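Local coordinates for maleate cis-trans isomerase (Pseudomonas putida, PDB 4FQ5), which probably catalyses the cis-trans isomerisation of maleate to fumarate and belongs to the maleate isomerase family, at residues A[27-32]-A[59-64]; A[93-98]-A[129-134]; A[154-159]-A[177-182]. The protein carries 1 engineered substitution. All blocks are in the same frame, centred on the assembly; numbering follows the deposited sequence.

Contact 1: residues A[27-32]-A[59-64]; sequences VVRVGQ and RFTFHS
Val28 and Phe60 stand side by side on the same face of a parallel sheet, both pointing the same way, with CB of Val28 3.6 Å from CD1 of the ring. Val30 and Phe62 repeat the pattern two residues on, CB to CD1 at 3.9 Å, and CG2 of Val30 also reaches back to the Phe60 ring. Each phenylalanine has CG anti to its carbonyl carbon (chi1 -59° in both), which directs the ring alongside the neighbouring valine. Helix 41-52 packs on Phe62 and helix 244-255 on Val30 and Phe60.

The other face, with Arg29, Thr61 and His63, is more polar. Thr61 OG1 and His63 NE2 lie 2.8 Å apart in a hydrogen bond, OG1 sitting at the imidazole edge in the ring plane. A water bridges Thr61 OG1 to Arg29 NE, the latter bond weak.

Between the faces, five backbone bonds zip the strands of this beta-alpha-beta unit in register; the one from Val30 N to Thr61 O, 2.8 Å, is nearly straight at 171°. A second water donates to Gln32 OE1 and Ser64 OG, and Glu42 of the same chain also holds Ser64 OG. The bond from His63 ND1 to Glu42 of the second subunit ties the Arg29-Thr61-His63 face to that subunit; with both ring nitrogens engaged, the imidazole is probably fixed in its rotation.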
ATOM      1  N   VAL A  27     -14.093   4.481   6.557  1.00 38.50           N
ATOM      2  CA  VAL A  27     -13.140   3.995   7.564  1.00 35.54           C
ATOM      3  C   VAL A  27     -13.814   3.089   8.599  1.00 34.53           C
ATOM      4  O   VAL A  27     -14.865   3.422   9.146  1.00 34.54           O
ATOM      5  CB  VAL A  27     -12.438   5.166   8.287  1.00 35.66           C
ATOM      6  CG1 VAL A  27     -11.324   4.662   9.193  1.00 35.55           C
ATOM      7  CG2 VAL A  27     -11.882   6.166   7.285  1.00 37.07           C
ATOM      8  N   VAL A  28     -13.209   1.938   8.863  1.00 31.74           N
ATOM      9  CA  VAL A  28     -13.730   1.019   9.865  1.00 29.89           C
ATOM     10  C   VAL A  28     -12.732   0.955  11.020  1.00 28.33           C
ATOM     11  O   VAL A  28     -11.555   0.658  10.798  1.00 26.61           O
ATOM     12  CB  VAL A  28     -13.974  -0.382   9.260  1.00 29.90           C
ATOM     13  CG1 VAL A  28     -14.437  -1.364  10.326  1.00 29.94           C
ATOM     14  CG2 VAL A  28     -14.992  -0.306   8.130  1.00 30.65           C
ATOM     15  N   ARG A  29     -13.200   1.258  12.236  1.00 28.13           N
ATOM     16  CA  ARG A  29     -12.353   1.185  13.436  1.00 27.49           C
ATOM     17  C   ARG A  29     -12.448  -0.191  14.038  1.00 25.89           C
ATOM     18  O   ARG A  29     -13.500  -0.561  14.562  1.00 25.30           O
ATOM     19  CB  ARG A  29     -12.798   2.145  14.538  1.00 29.31           C
ATOM     20  CG  ARG A  29     -13.107   3.548  14.118  1.00 32.27           C
ATOM     21  CD  ARG A  29     -12.947   4.488  15.300  1.00 32.94           C
ATOM     22  NE  ARG A  29     -13.275   5.823  14.841  1.00 34.32           N
ATOM     23  CZ  ARG A  29     -14.188   6.615  15.385  1.00 34.68           C
ATOM     24  NH1 ARG A  29     -14.401   7.801  14.841  1.00 36.41           N
ATOM     25  NH2 ARG A  29     -14.858   6.251  16.477  1.00 33.29           N
ATOM     26  N   VAL A  30     -11.339  -0.919  14.009  1.00 24.38           N
ATOM     27  CA  VAL A  30     -11.280  -2.272  14.547  1.00 24.08           C
ATOM     28  C   VAL A  30     -10.659  -2.235  15.940  1.00 24.10           C
ATOM     29  O   VAL A  30      -9.574  -1.695  16.123  1.00 24.51           O
ATOM     30  CB  VAL A  30     -10.453  -3.195  13.624  1.00 23.48           C
ATOM     31  CG1 VAL A  30     -10.339  -4.599  14.213  1.00 23.30           C
ATOM     32  CG2 VAL A  30     -11.087  -3.242  12.237  1.00 23.27           C
ATOM     33  N   GLY A  31     -11.352  -2.808  16.918  1.00 24.25           N
ATOM     34  CA  GLY A  31     -10.836  -2.879  18.286  1.00 23.51           C
ATOM     35  C   GLY A  31     -10.354  -4.280  18.584  1.00 23.59           C
ATOM     36  O   GLY A  31     -11.000  -5.252  18.193  1.00 23.29           O
ATOM     37  N   GLN A  32      -9.211  -4.388  19.262  1.00 23.36           N
ATOM     38  CA  GLN A  32      -8.657  -5.695  19.606  1.00 23.77           C
ATOM     39  C   GLN A  32      -8.312  -5.799  21.090  1.00 23.18           C
ATOM     40  O   GLN A  32      -7.524  -5.010  21.607  1.00 22.65           O
ATOM     41  CB  GLN A  32      -7.435  -6.025  18.734  1.00 24.24           C
ATOM     42  CG  GLN A  32      -7.730  -5.958  17.238  1.00 25.71           C
ATOM     43  CD  GLN A  32      -6.781  -6.797  16.407  1.00 27.41           C
ATOM     44  OE1 GLN A  32      -5.682  -6.354  16.047  1.00 27.63           O
ATOM     45  NE2 GLN A  32      -7.213  -8.011  16.071  1.00 27.56           N
ATOM     46  N   ARG A  59     -11.334   1.250   4.379  1.00 31.73           N
ATOM     47  CA  ARG A  59     -10.050   1.472   5.032  1.00 31.92           C
ATOM     48  C   ARG A  59     -10.204   1.183   6.525  1.00 30.16           C
ATOM     49  O   ARG A  59     -11.280   1.386   7.094  1.00 29.03           O
ATOM     50  CB  ARG A  59      -9.562   2.908   4.806  1.00 35.03           C
ATOM     51  CG  ARG A  59      -9.310   3.277   3.345  1.00 39.04           C
ATOM     52  CD  ARG A  59      -8.124   2.525   2.761  1.00 41.75           C
ATOM     53  NE  ARG A  59      -7.553   3.211   1.600  1.00 47.15           N
ATOM     54  CZ  ARG A  59      -6.460   2.819   0.945  1.00 47.83           C
ATOM     55  NH1 ARG A  59      -5.794   1.733   1.321  1.00 48.12           N
ATOM     56  NH2 ARG A  59      -6.025   3.521  -0.093  1.00 49.03           N
ATOM     57  N   PHE A  60      -9.131   0.706   7.149  1.00 27.59           N
ATOM     58  CA  PHE A  60      -9.204   0.215   8.521  1.00 26.71           C
ATOM     59  C   PHE A  60      -8.224   0.932   9.437  1.00 25.91           C
ATOM     60  O   PHE A  60      -7.106   1.228   9.035  1.00 26.78           O
ATOM     61  CB  PHE A  60      -8.967  -1.300   8.550  1.00 25.70           C
ATOM     62  CG  PHE A  60      -9.963  -2.079   7.736  1.00 26.07           C
ATOM     63  CD1 PHE A  60     -11.172  -2.492   8.296  1.00 26.00           C
ATOM     64  CD2 PHE A  60      -9.708  -2.382   6.398  1.00 26.15           C
ATOM     65  CE1 PHE A  60     -12.099  -3.203   7.548  1.00 26.21           C
ATOM     66  CE2 PHE A  60     -10.635  -3.087   5.639  1.00 26.19           C
ATOM     67  CZ  PHE A  60     -11.834  -3.495   6.212  1.00 26.61           C
ATOM     68  N   THR A  61      -8.659   1.242  10.655  1.00 24.86           N
ATOM     69  CA  THR A  61      -7.739   1.706  11.702  1.00 23.83           C
ATOM     70  C   THR A  61      -7.816   0.728  12.865  1.00 23.30           C
ATOM     71  O   THR A  61      -8.859   0.103  13.088  1.00 22.75           O
ATOM     72  CB  THR A  61      -8.050   3.139  12.189  1.00 24.21           C
ATOM     73  OG1 THR A  61      -9.374   3.188  12.732  1.00 23.78           O
ATOM     74  CG2 THR A  61      -7.939   4.142  11.055  1.00 24.79           C
ATOM     75  N   PHE A  62      -6.712   0.588  13.593  1.00 22.89           N
ATOM     76  CA  PHE A  62      -6.585  -0.456  14.603  1.00 23.30           C
ATOM     77  C   PHE A  62      -6.343   0.107  15.997  1.00 22.76           C
ATOM     78  O   PHE A  62      -5.495   0.977  16.177  1.00 22.56           O
ATOM     79  CB  PHE A  62      -5.513  -1.471  14.188  1.00 23.68           C
ATOM     80  CG  PHE A  62      -5.813  -2.127  12.871  1.00 24.42           C
ATOM     81  CD1 PHE A  62      -6.687  -3.209  12.805  1.00 24.51           C
ATOM     82  CD2 PHE A  62      -5.276  -1.626  11.688  1.00 24.84           C
ATOM     83  CE1 PHE A  62      -6.994  -3.800  11.588  1.00 24.79           C
ATOM     84  CE2 PHE A  62      -5.583  -2.215  10.464  1.00 24.79           C
ATOM     85  CZ  PHE A  62      -6.441  -3.304  10.418  1.00 24.22           C
ATOM     86  N   HIS A  63      -7.111  -0.399  16.961  1.00 22.01           N
ATOM     87  CA  HIS A  63      -7.156   0.142  18.321  1.00 22.51           C
ATOM     88  C   HIS A  63      -7.162  -0.984  19.309  1.00 22.90           C
ATOM     89  O   HIS A  63      -8.061  -1.827  19.292  1.00 22.84           O
ATOM     90  CB  HIS A  63      -8.401   1.018  18.471  1.00 22.47           C
ATOM     91  CG  HIS A  63      -8.538   2.035  17.366  1.00 22.89           C
ATOM     92  ND1 HIS A  63      -7.974   3.251  17.437  1.00 23.21           N
ATOM     93  CD2 HIS A  63      -9.130   1.945  16.104  1.00 23.39           C
ATOM     94  CE1 HIS A  63      -8.215   3.924  16.292  1.00 23.88           C
ATOM     95  NE2 HIS A  63      -8.919   3.120  15.475  1.00 24.04           N
ATOM     96  N   SER A  64      -6.151  -1.016  20.173  1.00 22.81           N
ATOM     97  CA  SER A  64      -5.977  -2.130  21.102  1.00 23.79           C
ATOM     98  C   SER A  64      -6.149  -1.769  22.570  1.00 23.86           C
ATOM     99  O   SER A  64      -5.885  -0.639  22.988  1.00 23.61           O
ATOM    100  CB  SER A  64      -4.597  -2.774  20.920  1.00 23.53           C
ATOM    101  OG  SER A  64      -4.485  -3.359  19.638  1.00 25.13           O
TER
HETATM  102  O   HOH W   1     -10.980   5.461  13.132  1.00 31.17           O
HETATM  103  O   HOH W   2      -5.236  -3.691  16.848  1.00 23.97           O

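Contact 2: residues A[93-98]-A[129-134]; sequences DARVDV and NDAATP
Arg95 and Asp130 join two helix-to-strand connections of an alpha/beta sheet domain: residues 93-98 lead from helix 84-92 into strand 98-101, and the loop of residues 129-134 leads from helix 114-128 into strand 135-137. The second helix ends in a Schellman motif with Asp130, at positive phi, as its C-prime residue; Arg95, also at positive phi, is the first residue after helix 84-92 to leave helical geometry.

The direct hydrogen bond across the contact runs from Arg95 NH1 to Asp130 O at 2.8 Å. The carbonyl oxygen meets the guanidinium at its edge, in plane, but the bond is bent, with 136° at the hydrogen. A turn at chi3 (67°) folds the arginine chain back far enough for NH1 to reach the carbonyl and pass 3.5 Å from Ala131 CB.

Nearer the strands, carbon atoms pack on the backbone. Thr133 has its methyl CG2 anti to the backbone N, a position from which it faces the Val96-Asp97 backbone, 3.2 Å from Val96 O. Pro134 lays CG against Asp97 O and makes an apolar contact with the Val98 side chain, crossing it at about a right angle, CG to CG1 at 4.0 Å.

The carboxylates of Asp93 and Asp97 find partners outside the two loops. Asp93 forms a salt bridge with Arg68 and a hydrogen bond with Ser36, both of the second subunit, while Asp97 OD2 accepts from the backbone N of Arg29 in the neighbouring strand.

Water and an internal bond complete the polar part. Thr133 OG1 donates to Ala131 O at 2.7 Å, spanning a single residue of its own loop. One water donates both to that same hydroxyl oxygen and to Val96 O, lying 2.9 Å from the latter.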
ATOM      1  N   ASP A  93     -14.963   3.236  24.671  1.00 26.29           N
ATOM      2  CA  ASP A  93     -14.691   4.674  24.828  1.00 27.04           C
ATOM      3  C   ASP A  93     -14.286   5.315  23.495  1.00 27.59           C
ATOM      4  O   ASP A  93     -14.465   6.519  23.298  1.00 28.85           O
ATOM      5  CB  ASP A  93     -13.570   4.920  25.846  1.00 26.93           C
ATOM      6  CG  ASP A  93     -14.035   4.824  27.306  1.00 27.92           C
ATOM      7  OD1 ASP A  93     -15.223   4.564  27.583  1.00 27.90           O
ATOM      8  OD2 ASP A  93     -13.178   5.011  28.194  1.00 28.43           O
ATOM      9  N   ALA A  94     -13.729   4.502  22.595  1.00 26.94           N
ATOM     10  CA  ALA A  94     -13.308   4.938  21.268  1.00 27.15           C
ATOM     11  C   ALA A  94     -14.357   4.692  20.174  1.00 27.65           C
ATOM     12  O   ALA A  94     -14.115   5.023  19.011  1.00 27.81           O
ATOM     13  CB  ALA A  94     -11.994   4.252  20.893  1.00 26.52           C
ATOM     14  N   ARG A  95     -15.506   4.114  20.542  1.00 28.24           N
ATOM     15  CA  ARG A  95     -16.604   3.804  19.593  1.00 29.19           C
ATOM     16  C   ARG A  95     -16.121   3.000  18.378  1.00 28.70           C
ATOM     17  O   ARG A  95     -16.381   3.314  17.219  1.00 27.98           O
ATOM     18  CB  ARG A  95     -17.386   5.061  19.185  1.00 31.03           C
ATOM     19  CG  ARG A  95     -18.107   5.726  20.355  1.00 33.45           C
ATOM     20  CD  ARG A  95     -18.981   6.888  19.896  1.00 35.59           C
ATOM     21  NE  ARG A  95     -20.112   6.429  19.094  1.00 38.88           N
ATOM     22  CZ  ARG A  95     -21.229   5.900  19.595  1.00 40.30           C
ATOM     23  NH1 ARG A  95     -21.384   5.759  20.911  1.00 39.91           N
ATOM     24  NH2 ARG A  95     -22.193   5.508  18.775  1.00 40.60           N
ATOM     25  N   VAL A  96     -15.386   1.954  18.704  1.00 28.65           N
ATOM     26  CA  VAL A  96     -14.871   0.982  17.767  1.00 28.39           C
ATOM     27  C   VAL A  96     -16.067   0.295  17.072  1.00 28.32           C
ATOM     28  O   VAL A  96     -17.115   0.107  17.693  1.00 27.71           O
ATOM     29  CB  VAL A  96     -13.952   0.054  18.595  1.00 29.04           C
ATOM     30  CG1 VAL A  96     -14.412  -1.392  18.622  1.00 29.22           C
ATOM     31  CG2 VAL A  96     -12.487   0.265  18.244  1.00 28.33           C
ATOM     32  N   ASP A  97     -15.937  -0.017  15.780  1.00 28.04           N
ATOM     33  CA  ASP A  97     -17.047  -0.602  15.002  1.00 28.69           C
ATOM     34  C   ASP A  97     -17.195  -2.119  15.179  1.00 28.15           C
ATOM     35  O   ASP A  97     -18.267  -2.682  14.933  1.00 28.40           O
ATOM     36  CB  ASP A  97     -16.915  -0.255  13.512  1.00 29.54           C
ATOM     37  CG  ASP A  97     -16.945   1.243  13.254  1.00 30.83           C
ATOM     38  OD1 ASP A  97     -17.913   1.900  13.687  1.00 31.83           O
ATOM     39  OD2 ASP A  97     -16.000   1.766  12.621  1.00 31.38           O
ATOM     40  N   VAL A  98     -16.103  -2.769  15.571  1.00 27.77           N
ATOM     41  CA  VAL A  98     -16.082  -4.193  15.913  1.00 27.16           C
ATOM     42  C   VAL A  98     -15.030  -4.370  16.966  1.00 26.35           C
ATOM     43  O   VAL A  98     -14.043  -3.629  16.980  1.00 25.82           O
ATOM     44  CB  VAL A  98     -15.614  -5.131  14.773  1.00 28.04           C
ATOM     45  CG1 VAL A  98     -16.779  -5.884  14.171  1.00 30.04           C
ATOM     46  CG2 VAL A  98     -14.746  -4.413  13.742  1.00 28.35           C
ATOM     47  N   ASN A 129     -21.927   1.319  28.146  1.00 36.08           N
ATOM     48  CA  ASN A 129     -20.975   2.407  27.930  1.00 35.95           C
ATOM     49  C   ASN A 129     -21.395   3.262  26.726  1.00 36.83           C
ATOM     50  O   ASN A 129     -20.605   4.047  26.187  1.00 37.35           O
ATOM     51  CB  ASN A 129     -19.551   1.851  27.770  1.00 35.08           C
ATOM     52  CG  ASN A 129     -18.481   2.935  27.815  1.00 35.30           C
ATOM     53  OD1 ASN A 129     -17.434   2.811  27.174  1.00 35.16           O
ATOM     54  ND2 ASN A 129     -18.733   3.997  28.569  1.00 34.09           N
ATOM     55  N   ASP A 130     -22.652   3.083  26.315  1.00 38.06           N
ATOM     56  CA  ASP A 130     -23.318   3.905  25.299  1.00 38.56           C
ATOM     57  C   ASP A 130     -22.742   3.713  23.889  1.00 37.41           C
ATOM     58  O   ASP A 130     -22.839   4.600  23.035  1.00 35.79           O
ATOM     59  CB  ASP A 130     -23.321   5.386  25.713  1.00 41.75           C
ATOM     60  CG  ASP A 130     -24.258   6.234  24.867  1.00 44.20           C
ATOM     61  OD1 ASP A 130     -25.378   5.774  24.548  1.00 46.28           O
ATOM     62  OD2 ASP A 130     -23.868   7.367  24.521  1.00 45.92           O
ATOM     63  N   ALA A 131     -22.160   2.544  23.643  1.00 35.40           N
ATOM     64  CA  ALA A 131     -21.578   2.253  22.336  1.00 34.79           C
ATOM     65  C   ALA A 131     -21.641   0.760  22.015  1.00 34.12           C
ATOM     66  O   ALA A 131     -20.605   0.101  21.915  1.00 33.89           O
ATOM     67  CB  ALA A 131     -20.143   2.767  22.280  1.00 33.63           C
ATOM     68  N   ALA A 132     -22.858   0.231  21.877  1.00 34.00           N
ATOM     69  CA  ALA A 132     -23.061  -1.182  21.556  1.00 34.57           C
ATOM     70  C   ALA A 132     -22.249  -1.567  20.318  1.00 33.93           C
ATOM     71  O   ALA A 132     -22.343  -0.912  19.281  1.00 35.09           O
ATOM     72  CB  ALA A 132     -24.540  -1.480  21.345  1.00 35.29           C
ATOM     73  N   THR A 133     -21.451  -2.624  20.444  1.00 33.47           N
ATOM     74  CA  THR A 133     -20.513  -3.030  19.402  1.00 32.96           C
ATOM     75  C   THR A 133     -20.647  -4.524  19.153  1.00 31.86           C
ATOM     76  O   THR A 133     -20.759  -5.288  20.112  1.00 31.52           O
ATOM     77  CB  THR A 133     -19.064  -2.780  19.855  1.00 32.65           C
ATOM     78  OG1 THR A 133     -18.979  -1.506  20.496  1.00 34.20           O
ATOM     79  CG2 THR A 133     -18.118  -2.819  18.678  1.00 32.15           C
ATOM     80  N   PRO A 134     -20.612  -4.953  17.875  1.00 30.98           N
ATOM     81  CA  PRO A 134     -20.497  -6.400  17.660  1.00 30.56           C
ATOM     82  C   PRO A 134     -19.197  -6.933  18.260  1.00 29.26           C
ATOM     83  O   PRO A 134     -18.123  -6.337  18.081  1.00 28.08           O
ATOM     84  CB  PRO A 134     -20.519  -6.558  16.131  1.00 30.94           C
ATOM     85  CG  PRO A 134     -20.428  -5.176  15.567  1.00 31.31           C
ATOM     86  CD  PRO A 134     -20.876  -4.218  16.626  1.00 31.65           C
TER
HETATM   87  O   HOH W   3     -17.601   0.584  20.498  1.00 26.98           O

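Contact 3: residues A[154-159]-A[177-182]; sequences VAVVTP and IEVGDY
Val154 and Gly180 are linked in a beta-alpha-beta unit, in which strands 153-158 and 178-184, connected by helix 162-174, lie parallel. The register slips by one residue between the Val154-Val179 and Val156-Tyr182 pairs, a beta bulge.

Three backbone hydrogen bonds hold the strands. Val154 gives its N-H to Glu178 O and takes one from Gly180 N onto its O, both at 2.9 Å; beyond the bulge Val156 N reaches Asp181 O at 3.2 Å, the donor lying in the carbonyl plane. CA-H...O contacts add to them, such as Ala155 CA to Asp181 O.

The apolar contacts are looser. Val156 and Val179 cross at about a right angle, CG2 to CG1 at 4.2 Å, and Val154 CB stands 4.3 Å from Ile177 CG2. Val169 and Ile172 of helix 162-174 pack on Val179, and Ile146 of helix 138-149 on Val154 and Ile177.

Tyr182 touches through its base while its hydroxyl goes to Glu166. With CG wedged between the backbone N and carbonyl carbon (chi1 60°), the ring leads away from Val156. Tyr182 CB, placed by the backbone, is 3.2 Å from Val156 O.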
ATOM      1  N   VAL A 154     -11.605 -31.914  11.660  1.00 39.62           N
ATOM      2  CA  VAL A 154     -10.559 -30.915  11.601  1.00 38.19           C
ATOM      3  C   VAL A 154      -9.259 -31.457  12.199  1.00 37.49           C
ATOM      4  O   VAL A 154      -9.281 -32.263  13.130  1.00 37.45           O
ATOM      5  CB  VAL A 154     -11.076 -29.618  12.284  1.00 38.06           C
ATOM      6  CG1 VAL A 154     -10.125 -29.071  13.331  1.00 37.39           C
ATOM      7  CG2 VAL A 154     -11.479 -28.581  11.245  1.00 37.00           C
ATOM      8  N   ALA A 155      -8.130 -31.056  11.623  1.00 35.39           N
ATOM      9  CA  ALA A 155      -6.837 -31.280  12.253  1.00 34.44           C
ATOM     10  C   ALA A 155      -6.384 -29.952  12.840  1.00 33.45           C
ATOM     11  O   ALA A 155      -6.721 -28.898  12.308  1.00 32.76           O
ATOM     12  CB  ALA A 155      -5.825 -31.816  11.256  1.00 34.67           C
ATOM     13  N   VAL A 156      -5.642 -29.998  13.945  1.00 33.20           N
ATOM     14  CA  VAL A 156      -5.352 -28.790  14.729  1.00 32.18           C
ATOM     15  C   VAL A 156      -3.908 -28.741  15.206  1.00 31.76           C
ATOM     16  O   VAL A 156      -3.424 -29.684  15.827  1.00 33.56           O
ATOM     17  CB  VAL A 156      -6.268 -28.698  15.987  1.00 32.44           C
ATOM     18  CG1 VAL A 156      -5.991 -27.419  16.771  1.00 31.93           C
ATOM     19  CG2 VAL A 156      -7.734 -28.764  15.605  1.00 32.10           C
ATOM     20  N   VAL A 157      -3.229 -27.632  14.938  1.00 29.90           N
ATOM     21  CA  VAL A 157      -1.917 -27.382  15.530  1.00 29.58           C
ATOM     22  C   VAL A 157      -2.057 -26.284  16.585  1.00 29.23           C
ATOM     23  O   VAL A 157      -2.736 -25.283  16.352  1.00 28.31           O
ATOM     24  CB  VAL A 157      -0.877 -26.951  14.469  1.00 29.52           C
ATOM     25  CG1 VAL A 157       0.512 -26.855  15.089  1.00 29.02           C
ATOM     26  CG2 VAL A 157      -0.882 -27.913  13.278  1.00 29.67           C
ATOM     27  N   THR A 158      -1.430 -26.479  17.742  1.00 29.51           N
ATOM     28  CA  THR A 158      -1.395 -25.454  18.790  1.00 29.71           C
ATOM     29  C   THR A 158       0.032 -25.302  19.326  1.00 29.78           C
ATOM     30  O   THR A 158       0.857 -26.198  19.143  1.00 30.69           O
ATOM     31  CB  THR A 158      -2.326 -25.793  19.982  1.00 30.40           C
ATOM     32  OG1 THR A 158      -1.595 -26.549  20.958  1.00 32.60           O
ATOM     33  CG2 THR A 158      -3.562 -26.574  19.549  1.00 30.01           C
ATOM     34  N   PRO A 159       0.332 -24.168  19.991  1.00 29.70           N
ATOM     35  CA  PRO A 159       1.618 -24.023  20.658  1.00 30.32           C
ATOM     36  C   PRO A 159       1.570 -24.345  22.156  1.00 30.65           C
ATOM     37  O   PRO A 159       2.610 -24.319  22.821  1.00 31.75           O
ATOM     38  CB  PRO A 159       1.922 -22.542  20.472  1.00 29.68           C
ATOM     39  CG  PRO A 159       0.577 -21.898  20.542  1.00 29.04           C
ATOM     40  CD  PRO A 159      -0.407 -22.890  19.968  1.00 29.26           C
ATOM     41  N   ILE A 177     -17.769 -30.572  16.361  1.00 39.60           N
ATOM     42  CA  ILE A 177     -16.769 -30.656  15.296  1.00 38.66           C
ATOM     43  C   ILE A 177     -15.748 -31.707  15.691  1.00 38.70           C
ATOM     44  O   ILE A 177     -15.060 -31.572  16.704  1.00 38.04           O
ATOM     45  CB  ILE A 177     -16.063 -29.299  15.062  1.00 38.07           C
ATOM     46  CG1 ILE A 177     -17.075 -28.222  14.661  1.00 38.60           C
ATOM     47  CG2 ILE A 177     -14.964 -29.430  14.010  1.00 38.22           C
ATOM     48  CD1 ILE A 177     -16.652 -26.809  15.022  1.00 38.00           C
ATOM     49  N   GLU A 178     -15.648 -32.757  14.885  1.00 40.48           N
ATOM     50  CA  GLU A 178     -14.675 -33.818  15.133  1.00 40.86           C
ATOM     51  C   GLU A 178     -13.250 -33.301  15.030  1.00 39.50           C
ATOM     52  O   GLU A 178     -12.958 -32.421  14.221  1.00 38.74           O
ATOM     53  CB  GLU A 178     -14.881 -34.980  14.162  1.00 43.45           C
ATOM     54  CG  GLU A 178     -16.130 -35.803  14.437  1.00 46.23           C
ATOM     55  CD  GLU A 178     -16.280 -36.979  13.485  1.00 49.14           C
ATOM     56  OE1 GLU A 178     -15.259 -37.481  12.965  1.00 50.76           O
ATOM     57  OE2 GLU A 178     -17.429 -37.407  13.260  1.00 51.79           O
ATOM     58  N   VAL A 179     -12.372 -33.836  15.871  1.00 38.64           N
ATOM     59  CA  VAL A 179     -10.951 -33.550  15.772  1.00 37.99           C
ATOM     60  C   VAL A 179     -10.199 -34.848  15.505  1.00 39.52           C
ATOM     61  O   VAL A 179     -10.291 -35.802  16.281  0.50 38.29           O
ATOM     62  CB  VAL A 179     -10.391 -32.857  17.036  1.00 37.17           C
ATOM     63  CG1 VAL A 179      -8.904 -32.585  16.886  1.00 36.54           C
ATOM     64  CG2 VAL A 179     -11.128 -31.552  17.311  1.00 36.61           C
ATOM     65  N   GLY A 180      -9.473 -34.873  14.388  1.00 40.22           N
ATOM     66  CA  GLY A 180      -8.541 -35.955  14.091  1.00 41.60           C
ATOM     67  C   GLY A 180      -7.194 -35.668  14.721  1.00 42.23           C
ATOM     68  O   GLY A 180      -7.104 -35.366  15.911  1.00 43.50           O
ATOM     69  N   ASP A 181      -6.141 -35.754  13.918  1.00 42.95           N
ATOM     70  CA  ASP A 181      -4.795 -35.455  14.384  1.00 42.92           C
ATOM     71  C   ASP A 181      -4.695 -34.051  14.964  1.00 41.45           C
ATOM     72  O   ASP A 181      -5.295 -33.109  14.445  1.00 39.18           O
ATOM     73  CB  ASP A 181      -3.794 -35.594  13.237  1.00 45.79           C
ATOM     74  CG  ASP A 181      -3.219 -36.993  13.123  1.00 49.44           C
ATOM     75  OD1 ASP A 181      -1.981 -37.106  13.017  1.00 51.85           O
ATOM     76  OD2 ASP A 181      -3.997 -37.974  13.146  1.00 51.14           O
ATOM     77  N   TYR A 182      -3.948 -33.926  16.053  1.00 40.34           N
ATOM     78  CA  TYR A 182      -3.595 -32.622  16.581  1.00 40.25           C
ATOM     79  C   TYR A 182      -2.187 -32.656  17.142  1.00 40.98           C
ATOM     80  O   TYR A 182      -1.704 -33.714  17.551  1.00 42.09           O
ATOM     81  CB  TYR A 182      -4.624 -32.118  17.610  1.00 38.88           C
ATOM     82  CG  TYR A 182      -4.827 -32.980  18.842  1.00 39.10           C
ATOM     83  CD1 TYR A 182      -4.035 -32.808  19.978  1.00 39.39           C
ATOM     84  CD2 TYR A 182      -5.842 -33.935  18.885  1.00 40.47           C
ATOM     85  CE1 TYR A 182      -4.234 -33.580  21.114  1.00 40.30           C
ATOM     86  CE2 TYR A 182      -6.049 -34.717  20.015  1.00 40.74           C
ATOM     87  CZ  TYR A 182      -5.245 -34.531  21.123  1.00 41.44           C
ATOM     88  OH  TYR A 182      -5.445 -35.300  22.246  1.00 43.20           O
TER

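Along the chain the three contacts come in series, each closing before the next opens. Contact 1 pairs two strands of the sheet ordered 59-67, 27-35, 98-101, 135-137, and contact 2 joins the loops that lead into its strands 98-101 and 135-137. Their centres are 11 Å apart; they meet where Arg29 O lies 2.8 Å from Asp97 N and Gly31 N lies 2.8 Å from Val98 O. Both also touch the second subunit. Contact 3 sits in the other four-stranded sheet, on the opposite side of the chain's centre, its centre 31 Å from contact 1 and 34 Å from contact 2. The two sheets share the strand order 2-1-3-4, and the maleate pocket takes residues from both halves, such as Asn38 and Tyr160.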